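Tumor necrosis factor receptor superfamily member 16 (Rattus norvegicus, PDB 1SG1) probably serves as a low-affinity cell-surface receptor that binds nerve growth factor and related neurotrophins through its cysteine-rich extracellular repeats. Local coordinates at residues S127-N131 against H132-C136. Numbering follows the deposited sequence.
Sequences SDEAN and HVDPC
His132 continues the chain from Asn131, whose side chain turns back to meet the next two residues, Val133 and Asp134. The His132 side chain sets off away from the preceding residues and touches the loop at Thr116; a large polar ring suits this partly exposed bend. At Val133 the chain begins to curl round the Asn131 amide: Val133 N gives a weak bond of 3.3 Å to Asn131 OD1, and Val133 CG2 packs 3.5 Å from that same oxygen. Asn131 reaches this place because its CG sits between its own backbone N and carbonyl carbon (chi1 52°), which folds the short side chain over the residues that follow. The result is an Asx turn, a role suited to asparagine, whose carbonyl can mimic that of the backbone. It lies in the loop joining strands 125-126 and 137-138 of a TNF-receptor cysteine-rich repeat, where disulfides do much of the work that a hydrophobic core does elsewhere. Asp134 N adds the firmer bond, 3.0 Å to Asn131 OD1, so two N-H groups grip one oxygen. The Asp134 side chain returns the grip: its OD2 accepts from Asn131 ND2 at 3.0 Å, on the anti side of the carboxylate and out of its plane, the two flat groups being turned 68° apart. Both ends of the amide are thus engaged, which should fix its rotation. Asp134 OD2 also comes within 4.3 Å of Glu129 OE2; a water donating to both oxygens probably eases the repulsion. Beyond this loop, Asp134 OD1 forms a salt bridge to a basic side chain on the chain of another protein, presumably the neurotrophin, against which Val133 and Pro135 also pack. Pro135, with its restricted backbone, carries the chain on to Cys136, which is tied by a disulfide to Cys121.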
ATOM      1  N   SER C 127     -15.363  19.025 -17.555  1.00 44.10           N
ATOM      2  CA  SER C 127     -14.053  18.487 -17.280  1.00 47.02           C
ATOM      3  C   SER C 127     -13.124  19.448 -17.953  1.00 48.17           C
ATOM      4  O   SER C 127     -13.141  19.605 -19.159  1.00 47.79           O
ATOM      5  CB  SER C 127     -13.859  17.081 -17.857  1.00 51.42           C
ATOM      6  OG  SER C 127     -12.552  16.605 -17.555  1.00 49.61           O
ATOM      7  N   ASP C 128     -12.325  20.091 -17.125  1.00 52.02           N
ATOM      8  CA  ASP C 128     -11.346  21.088 -17.520  1.00 53.88           C
ATOM      9  C   ASP C 128     -10.082  20.507 -18.131  1.00 53.67           C
ATOM     10  O   ASP C 128      -9.449  21.142 -18.960  1.00 54.29           O
ATOM     11  CB  ASP C 128     -10.948  21.882 -16.277  1.00 56.68           C
ATOM     12  CG  ASP C 128     -11.236  23.340 -16.409  1.00 57.73           C
ATOM     13  OD1 ASP C 128     -10.577  23.988 -17.242  1.00 60.71           O
ATOM     14  OD2 ASP C 128     -12.118  23.837 -15.680  1.00 59.92           O
ATOM     15  N   GLU C 129      -9.713  19.301 -17.720  1.00 53.56           N
ATOM     16  CA  GLU C 129      -8.468  18.731 -18.202  1.00 54.09           C
ATOM     17  C   GLU C 129      -8.478  17.333 -18.764  1.00 51.15           C
ATOM     18  O   GLU C 129      -9.477  16.605 -18.708  1.00 50.42           O
ATOM     19  CB  GLU C 129      -7.432  18.786 -17.084  1.00 58.74           C
ATOM     20  CG  GLU C 129      -7.254  20.162 -16.512  1.00 65.13           C
ATOM     21  CD  GLU C 129      -6.611  20.125 -15.159  1.00 70.41           C
ATOM     22  OE1 GLU C 129      -5.454  19.656 -15.075  1.00 74.20           O
ATOM     23  OE2 GLU C 129      -7.266  20.558 -14.180  1.00 73.18           O
ATOM     24  N   ALA C 130      -7.323  16.979 -19.311  1.00 47.82           N
ATOM     25  CA  ALA C 130      -7.122  15.668 -19.906  1.00 45.13           C
ATOM     26  C   ALA C 130      -6.231  14.802 -18.989  1.00 42.08           C
ATOM     27  O   ALA C 130      -5.030  15.041 -18.838  1.00 41.37           O
ATOM     28  CB  ALA C 130      -6.498  15.814 -21.307  1.00 40.34           C
ATOM     29  N   ASN C 131      -6.843  13.816 -18.358  1.00 37.68           N
ATOM     30  CA  ASN C 131      -6.109  12.928 -17.495  1.00 35.88           C
ATOM     31  C   ASN C 131      -6.950  11.731 -17.122  1.00 33.70           C
ATOM     32  O   ASN C 131      -8.037  11.543 -17.640  1.00 34.04           O
ATOM     33  CB  ASN C 131      -5.612  13.670 -16.245  1.00 38.63           C
ATOM     34  CG  ASN C 131      -6.706  14.430 -15.529  1.00 37.78           C
ATOM     35  OD1 ASN C 131      -7.681  13.854 -15.056  1.00 37.22           O
ATOM     36  ND2 ASN C 131      -6.538  15.737 -15.434  1.00 41.96           N
ATOM     37  N   HIS C 132      -6.456  10.905 -16.224  1.00 32.77           N
ATOM     38  CA  HIS C 132      -7.240   9.749 -15.846  1.00 32.35           C
ATOM     39  C   HIS C 132      -7.495   9.671 -14.353  1.00 31.54           C
ATOM     40  O   HIS C 132      -7.493   8.606 -13.778  1.00 28.80           O
ATOM     41  CB  HIS C 132      -6.583   8.465 -16.372  1.00 35.57           C
ATOM     42  CG  HIS C 132      -5.180   8.259 -15.896  1.00 36.54           C
ATOM     43  ND1 HIS C 132      -4.883   7.654 -14.694  1.00 38.11           N
ATOM     44  CD2 HIS C 132      -3.996   8.606 -16.447  1.00 38.21           C
ATOM     45  CE1 HIS C 132      -3.573   7.640 -14.522  1.00 36.30           C
ATOM     46  NE2 HIS C 132      -3.012   8.212 -15.571  1.00 38.59           N
ATOM     47  N   VAL C 133      -7.734  10.819 -13.740  1.00 30.42           N
ATOM     48  CA  VAL C 133      -8.002  10.882 -12.308  1.00 32.31           C
ATOM     49  C   VAL C 133      -9.154  11.813 -11.996  1.00 34.36           C
ATOM     50  O   VAL C 133      -9.802  11.675 -10.961  1.00 35.39           O
ATOM     51  CB  VAL C 133      -6.770  11.374 -11.509  1.00 29.97           C
ATOM     52  CG1 VAL C 133      -5.633  10.396 -11.657  1.00 35.21           C
ATOM     53  CG2 VAL C 133      -6.344  12.729 -11.990  1.00 33.46           C
ATOM     54  N   ASP C 134      -9.409  12.760 -12.900  1.00 34.69           N
ATOM     55  CA  ASP C 134     -10.469  13.754 -12.703  1.00 33.39           C
ATOM     56  C   ASP C 134     -11.839  13.403 -13.223  1.00 32.54           C
ATOM     57  O   ASP C 134     -12.011  13.138 -14.409  1.00 33.57           O
ATOM     58  CB  ASP C 134     -10.070  15.099 -13.321  1.00 35.32           C
ATOM     59  CG  ASP C 134      -9.064  15.851 -12.482  1.00 35.43           C
ATOM     60  OD1 ASP C 134      -9.157  15.761 -11.238  1.00 42.95           O
ATOM     61  OD2 ASP C 134      -8.202  16.548 -13.052  1.00 34.16           O
ATOM     62  N   PRO C 135     -12.845  13.407 -12.338  1.00 28.68           N
ATOM     63  CA  PRO C 135     -14.230  13.106 -12.697  1.00 24.23           C
ATOM     64  C   PRO C 135     -14.878  14.406 -13.175  1.00 23.45           C
ATOM     65  O   PRO C 135     -14.341  15.481 -12.955  1.00 19.89           O
ATOM     66  CB  PRO C 135     -14.813  12.600 -11.387  1.00 28.55           C
ATOM     67  CG  PRO C 135     -14.123  13.453 -10.383  1.00 31.40           C
ATOM     68  CD  PRO C 135     -12.692  13.547 -10.880  1.00 29.27           C
ATOM     69  N   CYS C 136     -16.016  14.311 -13.857  1.00 25.24           N
ATOM     70  CA  CYS C 136     -16.710  15.501 -14.342  1.00 27.25           C
ATOM     71  C   CYS C 136     -17.194  16.246 -13.112  1.00 27.95           C
ATOM     72  O   CYS C 136     -17.657  15.643 -12.150  1.00 30.79           O
ATOM     73  CB  CYS C 136     -17.865  15.107 -15.254  1.00 27.58           C
ATOM     74  SG  CYS C 136     -17.353  14.357 -16.852  1.00 31.27           S
TER
HETATM   75  O   HOH W   1      -7.773  19.128 -11.554  1.00 53.94           O